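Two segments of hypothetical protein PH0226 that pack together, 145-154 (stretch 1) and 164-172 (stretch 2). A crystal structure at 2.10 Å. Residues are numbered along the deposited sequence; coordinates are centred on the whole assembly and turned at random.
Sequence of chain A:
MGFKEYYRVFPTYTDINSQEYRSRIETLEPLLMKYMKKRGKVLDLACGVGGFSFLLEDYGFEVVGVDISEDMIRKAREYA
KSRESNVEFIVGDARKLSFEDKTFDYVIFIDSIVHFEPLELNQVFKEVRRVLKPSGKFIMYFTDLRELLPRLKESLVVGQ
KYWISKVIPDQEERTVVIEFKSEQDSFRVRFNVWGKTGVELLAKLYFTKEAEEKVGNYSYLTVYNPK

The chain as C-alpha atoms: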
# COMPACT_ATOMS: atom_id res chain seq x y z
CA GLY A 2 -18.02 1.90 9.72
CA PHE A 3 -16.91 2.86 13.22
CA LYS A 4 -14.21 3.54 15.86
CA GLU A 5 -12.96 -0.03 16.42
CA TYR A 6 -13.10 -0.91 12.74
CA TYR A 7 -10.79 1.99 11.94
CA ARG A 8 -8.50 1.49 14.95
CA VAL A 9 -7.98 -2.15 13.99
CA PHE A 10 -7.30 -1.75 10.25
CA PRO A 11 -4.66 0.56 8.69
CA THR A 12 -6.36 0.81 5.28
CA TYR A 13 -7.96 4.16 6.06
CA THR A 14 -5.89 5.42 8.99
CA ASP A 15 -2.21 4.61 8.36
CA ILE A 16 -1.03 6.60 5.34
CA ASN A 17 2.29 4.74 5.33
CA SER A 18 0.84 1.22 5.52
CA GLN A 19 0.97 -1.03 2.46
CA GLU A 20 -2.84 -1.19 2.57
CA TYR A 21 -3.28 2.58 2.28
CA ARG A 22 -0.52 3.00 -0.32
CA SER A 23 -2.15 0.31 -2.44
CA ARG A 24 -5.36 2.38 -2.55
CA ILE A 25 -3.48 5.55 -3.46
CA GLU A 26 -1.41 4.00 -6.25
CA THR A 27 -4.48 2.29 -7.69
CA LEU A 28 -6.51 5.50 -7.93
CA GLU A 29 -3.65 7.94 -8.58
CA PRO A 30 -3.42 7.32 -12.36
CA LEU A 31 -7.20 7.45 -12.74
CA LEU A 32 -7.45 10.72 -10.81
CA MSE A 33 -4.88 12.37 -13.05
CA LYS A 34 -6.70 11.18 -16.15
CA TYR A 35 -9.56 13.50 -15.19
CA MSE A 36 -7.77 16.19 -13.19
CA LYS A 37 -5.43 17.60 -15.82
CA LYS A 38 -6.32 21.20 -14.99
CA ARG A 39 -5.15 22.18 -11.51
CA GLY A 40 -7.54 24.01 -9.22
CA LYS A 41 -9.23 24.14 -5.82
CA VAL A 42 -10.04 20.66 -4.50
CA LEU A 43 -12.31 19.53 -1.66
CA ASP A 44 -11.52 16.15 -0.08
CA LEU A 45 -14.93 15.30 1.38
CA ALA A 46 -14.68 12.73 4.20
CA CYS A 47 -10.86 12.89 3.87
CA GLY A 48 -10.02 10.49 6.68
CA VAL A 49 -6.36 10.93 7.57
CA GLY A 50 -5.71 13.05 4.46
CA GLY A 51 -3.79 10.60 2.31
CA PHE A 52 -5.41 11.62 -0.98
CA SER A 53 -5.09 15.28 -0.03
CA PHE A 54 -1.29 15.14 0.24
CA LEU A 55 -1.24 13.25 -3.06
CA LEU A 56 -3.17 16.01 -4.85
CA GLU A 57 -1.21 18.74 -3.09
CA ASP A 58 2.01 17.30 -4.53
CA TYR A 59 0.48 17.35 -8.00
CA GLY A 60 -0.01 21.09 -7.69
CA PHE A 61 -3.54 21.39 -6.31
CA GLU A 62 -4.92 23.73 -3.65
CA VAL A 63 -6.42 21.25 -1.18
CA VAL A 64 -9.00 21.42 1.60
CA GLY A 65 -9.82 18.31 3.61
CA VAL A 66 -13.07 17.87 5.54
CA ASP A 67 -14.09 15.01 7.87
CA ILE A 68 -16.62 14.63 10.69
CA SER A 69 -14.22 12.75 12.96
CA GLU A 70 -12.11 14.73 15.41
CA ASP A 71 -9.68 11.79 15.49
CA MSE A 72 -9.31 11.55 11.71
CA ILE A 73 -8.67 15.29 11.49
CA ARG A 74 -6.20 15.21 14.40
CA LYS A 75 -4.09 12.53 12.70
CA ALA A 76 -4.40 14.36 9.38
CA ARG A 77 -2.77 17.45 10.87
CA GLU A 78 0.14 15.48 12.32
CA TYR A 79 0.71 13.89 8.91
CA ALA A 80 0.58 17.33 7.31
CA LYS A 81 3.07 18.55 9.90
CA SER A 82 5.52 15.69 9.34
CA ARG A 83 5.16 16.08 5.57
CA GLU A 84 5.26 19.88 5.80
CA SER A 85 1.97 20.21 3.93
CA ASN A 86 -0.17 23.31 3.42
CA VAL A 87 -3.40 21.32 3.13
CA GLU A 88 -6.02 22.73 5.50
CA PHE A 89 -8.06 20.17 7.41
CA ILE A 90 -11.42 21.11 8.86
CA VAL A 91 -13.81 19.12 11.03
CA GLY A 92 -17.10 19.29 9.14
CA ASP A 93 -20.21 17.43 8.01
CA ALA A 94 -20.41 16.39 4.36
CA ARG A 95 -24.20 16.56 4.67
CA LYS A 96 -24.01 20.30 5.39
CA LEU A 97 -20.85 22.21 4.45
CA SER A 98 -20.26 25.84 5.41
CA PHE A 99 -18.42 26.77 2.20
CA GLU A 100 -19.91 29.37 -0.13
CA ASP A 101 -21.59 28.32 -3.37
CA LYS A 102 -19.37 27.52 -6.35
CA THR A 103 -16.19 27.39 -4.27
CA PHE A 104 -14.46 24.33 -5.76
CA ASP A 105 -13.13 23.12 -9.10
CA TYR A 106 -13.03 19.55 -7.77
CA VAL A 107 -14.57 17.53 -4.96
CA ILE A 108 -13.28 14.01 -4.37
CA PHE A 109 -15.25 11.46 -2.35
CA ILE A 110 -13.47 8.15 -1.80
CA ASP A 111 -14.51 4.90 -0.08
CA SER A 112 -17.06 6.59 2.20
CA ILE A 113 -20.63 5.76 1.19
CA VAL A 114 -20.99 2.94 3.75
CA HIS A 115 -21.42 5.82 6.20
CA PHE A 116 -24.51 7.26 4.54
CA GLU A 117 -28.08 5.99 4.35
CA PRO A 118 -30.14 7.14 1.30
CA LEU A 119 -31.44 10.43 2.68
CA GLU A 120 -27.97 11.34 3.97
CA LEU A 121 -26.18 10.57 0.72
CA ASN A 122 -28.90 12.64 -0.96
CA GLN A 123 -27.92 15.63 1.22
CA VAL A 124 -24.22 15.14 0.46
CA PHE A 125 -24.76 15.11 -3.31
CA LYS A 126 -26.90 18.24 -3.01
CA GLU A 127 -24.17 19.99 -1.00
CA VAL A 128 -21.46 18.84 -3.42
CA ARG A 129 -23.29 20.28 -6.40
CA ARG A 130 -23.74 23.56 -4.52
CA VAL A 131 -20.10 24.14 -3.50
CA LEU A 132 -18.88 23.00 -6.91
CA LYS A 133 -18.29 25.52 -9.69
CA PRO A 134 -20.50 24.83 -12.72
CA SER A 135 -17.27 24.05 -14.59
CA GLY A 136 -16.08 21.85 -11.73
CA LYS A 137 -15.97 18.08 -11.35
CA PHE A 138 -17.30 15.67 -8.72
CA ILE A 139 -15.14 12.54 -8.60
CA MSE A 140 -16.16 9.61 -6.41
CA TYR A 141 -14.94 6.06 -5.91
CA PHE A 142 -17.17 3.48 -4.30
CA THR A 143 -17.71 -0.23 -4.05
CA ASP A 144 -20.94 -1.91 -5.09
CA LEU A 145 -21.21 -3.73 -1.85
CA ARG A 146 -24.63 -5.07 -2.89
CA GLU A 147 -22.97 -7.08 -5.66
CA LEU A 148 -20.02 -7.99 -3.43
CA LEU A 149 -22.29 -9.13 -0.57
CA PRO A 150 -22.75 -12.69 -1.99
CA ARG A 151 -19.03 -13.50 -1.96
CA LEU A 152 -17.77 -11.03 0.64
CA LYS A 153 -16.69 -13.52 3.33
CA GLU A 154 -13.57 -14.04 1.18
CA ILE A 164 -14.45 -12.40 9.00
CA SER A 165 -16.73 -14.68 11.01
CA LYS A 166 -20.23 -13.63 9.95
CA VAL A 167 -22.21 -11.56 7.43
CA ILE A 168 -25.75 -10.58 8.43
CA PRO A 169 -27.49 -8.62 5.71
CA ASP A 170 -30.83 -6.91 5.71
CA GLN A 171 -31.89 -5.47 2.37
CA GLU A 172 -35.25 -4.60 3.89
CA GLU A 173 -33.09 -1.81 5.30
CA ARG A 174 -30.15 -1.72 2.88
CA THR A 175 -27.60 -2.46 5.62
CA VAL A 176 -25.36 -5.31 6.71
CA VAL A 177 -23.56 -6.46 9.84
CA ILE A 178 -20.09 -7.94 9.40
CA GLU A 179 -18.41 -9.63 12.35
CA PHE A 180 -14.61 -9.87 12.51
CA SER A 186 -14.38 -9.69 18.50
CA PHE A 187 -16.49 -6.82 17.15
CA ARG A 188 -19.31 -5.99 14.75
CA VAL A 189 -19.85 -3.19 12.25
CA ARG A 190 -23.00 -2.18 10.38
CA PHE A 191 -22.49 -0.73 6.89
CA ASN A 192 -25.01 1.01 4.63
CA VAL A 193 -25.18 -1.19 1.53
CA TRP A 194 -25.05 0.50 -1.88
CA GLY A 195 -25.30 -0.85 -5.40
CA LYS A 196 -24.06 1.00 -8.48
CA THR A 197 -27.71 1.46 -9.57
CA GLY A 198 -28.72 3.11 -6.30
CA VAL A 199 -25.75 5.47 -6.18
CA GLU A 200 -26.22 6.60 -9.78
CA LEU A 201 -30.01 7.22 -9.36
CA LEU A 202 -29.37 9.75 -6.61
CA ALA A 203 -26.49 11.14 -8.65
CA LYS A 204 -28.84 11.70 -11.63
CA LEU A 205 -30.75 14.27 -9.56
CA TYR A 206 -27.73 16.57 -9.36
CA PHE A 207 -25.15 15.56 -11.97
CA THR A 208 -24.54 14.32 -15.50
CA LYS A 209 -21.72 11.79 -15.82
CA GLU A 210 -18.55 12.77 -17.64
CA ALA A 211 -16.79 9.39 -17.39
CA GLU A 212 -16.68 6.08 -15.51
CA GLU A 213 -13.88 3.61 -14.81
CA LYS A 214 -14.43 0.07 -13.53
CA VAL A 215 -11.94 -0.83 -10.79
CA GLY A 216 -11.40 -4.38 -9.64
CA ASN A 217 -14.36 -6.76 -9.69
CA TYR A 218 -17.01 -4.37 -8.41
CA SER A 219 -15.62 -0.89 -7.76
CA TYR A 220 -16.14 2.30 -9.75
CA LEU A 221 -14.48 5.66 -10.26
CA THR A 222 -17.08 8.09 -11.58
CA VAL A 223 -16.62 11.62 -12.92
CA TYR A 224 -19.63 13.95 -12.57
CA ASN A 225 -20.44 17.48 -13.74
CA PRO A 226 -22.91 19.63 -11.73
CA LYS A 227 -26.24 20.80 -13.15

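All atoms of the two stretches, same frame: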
# COMPACT_ATOMS: atom_id res chain seq x y z
N LEU A 145 -21.27 -2.63 -2.80
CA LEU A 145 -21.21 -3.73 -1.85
C LEU A 145 -22.46 -4.60 -1.94
O LEU A 145 -22.48 -5.75 -1.54
CB LEU A 145 -21.09 -3.13 -0.44
CG LEU A 145 -20.75 -4.18 0.61
CD1 LEU A 145 -20.55 -5.57 0.01
CD2 LEU A 145 -19.47 -3.86 1.38
N ARG A 146 -23.51 -4.18 -2.64
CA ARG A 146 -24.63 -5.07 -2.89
C ARG A 146 -24.24 -6.26 -3.76
O ARG A 146 -24.69 -7.38 -3.53
CB ARG A 146 -25.78 -4.29 -3.54
CG ARG A 146 -27.06 -5.09 -3.71
CD ARG A 146 -28.25 -4.16 -3.77
NE ARG A 146 -28.33 -3.35 -2.56
CZ ARG A 146 -29.18 -2.33 -2.40
NH1 ARG A 146 -30.02 -2.00 -3.37
NH2 ARG A 146 -29.17 -1.64 -1.26
N GLU A 147 -23.41 -6.01 -4.77
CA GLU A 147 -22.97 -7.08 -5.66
C GLU A 147 -21.90 -7.94 -4.99
O GLU A 147 -21.81 -9.14 -5.23
CB GLU A 147 -22.41 -6.49 -6.96
CG GLU A 147 -23.45 -5.82 -7.85
CD GLU A 147 -24.56 -6.77 -8.26
OE1 GLU A 147 -25.52 -6.95 -7.47
OE2 GLU A 147 -24.48 -7.35 -9.37
N LEU A 148 -21.09 -7.31 -4.14
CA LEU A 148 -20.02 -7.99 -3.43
C LEU A 148 -20.54 -8.84 -2.27
O LEU A 148 -19.92 -9.84 -1.89
CB LEU A 148 -19.02 -6.96 -2.90
CG LEU A 148 -17.87 -7.45 -2.02
CD1 LEU A 148 -16.95 -8.35 -2.83
CD2 LEU A 148 -17.10 -6.24 -1.49
N LEU A 149 -21.67 -8.44 -1.71
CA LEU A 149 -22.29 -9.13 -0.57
C LEU A 149 -22.22 -10.67 -0.69
O LEU A 149 -21.70 -11.36 0.17
CB LEU A 149 -23.75 -8.68 -0.47
CG LEU A 149 -23.99 -7.73 0.71
CD1 LEU A 149 -25.34 -7.96 1.37
CD2 LEU A 149 -22.94 -7.88 1.81
N PRO A 150 -22.76 -11.24 -1.79
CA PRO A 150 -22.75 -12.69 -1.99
C PRO A 150 -21.43 -13.39 -1.65
O PRO A 150 -21.41 -14.34 -0.86
CB PRO A 150 -23.11 -12.83 -3.47
CG PRO A 150 -24.05 -11.69 -3.66
CD PRO A 150 -23.36 -10.56 -2.95
N ARG A 151 -20.34 -12.92 -2.23
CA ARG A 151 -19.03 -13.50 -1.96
C ARG A 151 -18.09 -12.53 -1.27
O ARG A 151 -16.98 -12.28 -1.72
CB ARG A 151 -18.41 -14.03 -3.27
CG ARG A 151 -18.76 -13.24 -4.53
CD ARG A 151 -17.95 -11.96 -4.68
NE ARG A 151 -18.20 -11.31 -5.96
CZ ARG A 151 -17.56 -10.23 -6.40
NH1 ARG A 151 -17.86 -9.71 -7.59
NH2 ARG A 151 -16.62 -9.65 -5.66
N LEU A 152 -18.55 -11.99 -0.14
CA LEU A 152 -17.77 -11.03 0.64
C LEU A 152 -16.89 -11.72 1.69
O LEU A 152 -15.76 -11.29 1.93
CB LEU A 152 -18.72 -10.03 1.32
CG LEU A 152 -18.14 -8.78 1.99
CD1 LEU A 152 -19.28 -7.83 2.34
CD2 LEU A 152 -17.36 -9.15 3.24
N LYS A 153 -17.41 -12.78 2.29
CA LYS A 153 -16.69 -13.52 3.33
C LYS A 153 -15.27 -13.91 2.93
O LYS A 153 -14.49 -14.37 3.77
CB LYS A 153 -17.49 -14.77 3.72
CG LYS A 153 -16.91 -15.54 4.90
CD LYS A 153 -17.76 -16.75 5.25
CE LYS A 153 -19.14 -16.34 5.75
NZ LYS A 153 -19.06 -15.54 7.00
N GLU A 154 -14.92 -13.72 1.66
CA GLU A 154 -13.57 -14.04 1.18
C GLU A 154 -13.35 -13.57 -0.25
O GLU A 154 -14.11 -13.92 -1.16
CB GLU A 154 -13.32 -15.55 1.27
CG GLU A 154 -14.28 -16.41 0.47
CD GLU A 154 -13.96 -17.90 0.58
OE1 GLU A 154 -14.69 -18.71 -0.03
OE2 GLU A 154 -12.98 -18.25 1.28
N ILE A 164 -13.01 -12.62 9.03
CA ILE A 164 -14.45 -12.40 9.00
C ILE A 164 -15.21 -13.66 9.42
O ILE A 164 -15.10 -14.71 8.78
CB ILE A 164 -14.92 -11.98 7.58
CG1 ILE A 164 -16.46 -11.95 7.54
CG2 ILE A 164 -14.36 -12.94 6.54
CD1 ILE A 164 -17.03 -11.62 6.19
N SER A 165 -15.98 -13.54 10.50
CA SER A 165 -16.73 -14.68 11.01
C SER A 165 -18.17 -14.75 10.52
O SER A 165 -18.67 -15.84 10.25
CB SER A 165 -16.71 -14.67 12.54
OG SER A 165 -17.26 -13.48 13.07
N LYS A 166 -18.84 -13.61 10.39
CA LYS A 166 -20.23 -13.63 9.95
C LYS A 166 -20.65 -12.42 9.11
O LYS A 166 -20.05 -11.34 9.20
CB LYS A 166 -21.13 -13.74 11.18
CG LYS A 166 -22.55 -14.21 10.89
CD LYS A 166 -23.31 -14.45 12.19
CE LYS A 166 -24.69 -15.03 11.94
NZ LYS A 166 -25.43 -15.30 13.21
N VAL A 167 -21.68 -12.61 8.29
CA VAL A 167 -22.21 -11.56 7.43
C VAL A 167 -23.74 -11.59 7.51
O VAL A 167 -24.38 -12.45 6.90
CB VAL A 167 -21.79 -11.75 5.96
CG1 VAL A 167 -22.39 -10.65 5.10
CG2 VAL A 167 -20.28 -11.73 5.84
N ILE A 168 -24.31 -10.65 8.25
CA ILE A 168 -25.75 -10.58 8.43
C ILE A 168 -26.35 -9.41 7.67
O ILE A 168 -26.33 -8.27 8.14
CB ILE A 168 -26.11 -10.46 9.91
CG1 ILE A 168 -25.47 -11.61 10.68
CG2 ILE A 168 -27.62 -10.47 10.08
CD1 ILE A 168 -25.63 -11.50 12.18
N PRO A 169 -26.90 -9.69 6.49
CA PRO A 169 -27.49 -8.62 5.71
C PRO A 169 -28.90 -8.24 6.17
O PRO A 169 -29.41 -8.74 7.16
CB PRO A 169 -27.56 -9.22 4.31
CG PRO A 169 -27.90 -10.64 4.61
CD PRO A 169 -26.99 -10.98 5.78
N ASP A 170 -29.48 -7.31 5.38
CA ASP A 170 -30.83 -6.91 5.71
C ASP A 170 -31.21 -5.88 4.66
O ASP A 170 -31.23 -4.68 4.90
CB ASP A 170 -30.85 -6.26 7.10
CG ASP A 170 -32.12 -5.44 7.26
OD1 ASP A 170 -32.95 -5.48 6.35
OD2 ASP A 170 -32.27 -4.79 8.29
N GLN A 171 -31.54 -6.34 3.46
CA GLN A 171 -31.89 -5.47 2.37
C GLN A 171 -33.21 -4.78 2.56
O GLN A 171 -33.55 -3.89 1.80
CB GLN A 171 -31.88 -6.25 1.07
CG GLN A 171 -30.83 -5.78 0.10
CD GLN A 171 -29.55 -5.36 0.79
OE1 GLN A 171 -29.46 -4.26 1.34
NE2 GLN A 171 -28.54 -6.23 0.76
N GLU A 172 -33.96 -5.18 3.57
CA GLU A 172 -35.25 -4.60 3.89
C GLU A 172 -34.91 -3.31 4.63
O GLU A 172 -35.78 -2.63 5.18
CB GLU A 172 -36.04 -5.54 4.82
CG GLU A 172 -36.08 -7.00 4.35
CD GLU A 172 -34.72 -7.70 4.40
OE1 GLU A 172 -34.19 -7.88 5.52
OE2 GLU A 172 -34.20 -8.06 3.33

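The contact between these two segments is small, 429 Å² counted over both sides; it combines apolar side-chain packing with long polar chains, and has a single weak hydrogen bond across it. K153 covers the most surface. Its CA-to-CB bond points sideways, but the chain runs out through t, t, m and m torsions so that its end comes nearer stretch 2. There K153 NZ donates a weak hydrogen bond to the backbone O of S165, at 3.3 Å, and lies 4.2 Å from CG2 of V167. The methylenes do apolar work on the way: K153 CG is 4.0 Å from CG2 of I164. A lysine suits this exposed position because its long aliphatic stem can pack while its amine reaches a carbonyl. S165 itself contributes that carbonyl, its CB pointing away.

The CA-to-CB bond of I164 points toward stretch 1, and the residue spans two neighbours. I164 CG2 is 3.1 Å from K153 O. With the chain extended as t,t, I164 CD1 is 3.9 Å from L152 CD2 and also lies against the K153 backbone, 3.5 Å from K153 CA.

L149 is a well-covered apolar residue. L149 N bonds to L145 O at 2.8 Å, and L149 O accepts from L152 N at 3.2 Å. L149's CA-to-CB bond points toward stretch 2, and those of V167 and P169 point toward stretch 1. L149 CD2 meets V167 CG1 at 4.3 Å and L149 CD1 meets P169 CB at 3.9 Å, so the forked leucine bridges both; its chi angles lie between wells.

The far end is less well satisfied. Q171 packs NE2 3.7 Å from L149 CD1, and Q171 OE1 lies 3.7 Å from R146 NH2, obliquely to the guanidinium. No hydrogen bond forms there, and both Q171 OE1 and R146 NE are buried without a partner. Apolar side chains pair at L149 and at L152, and the long chains of K153, Q171 and R146 extend the contact.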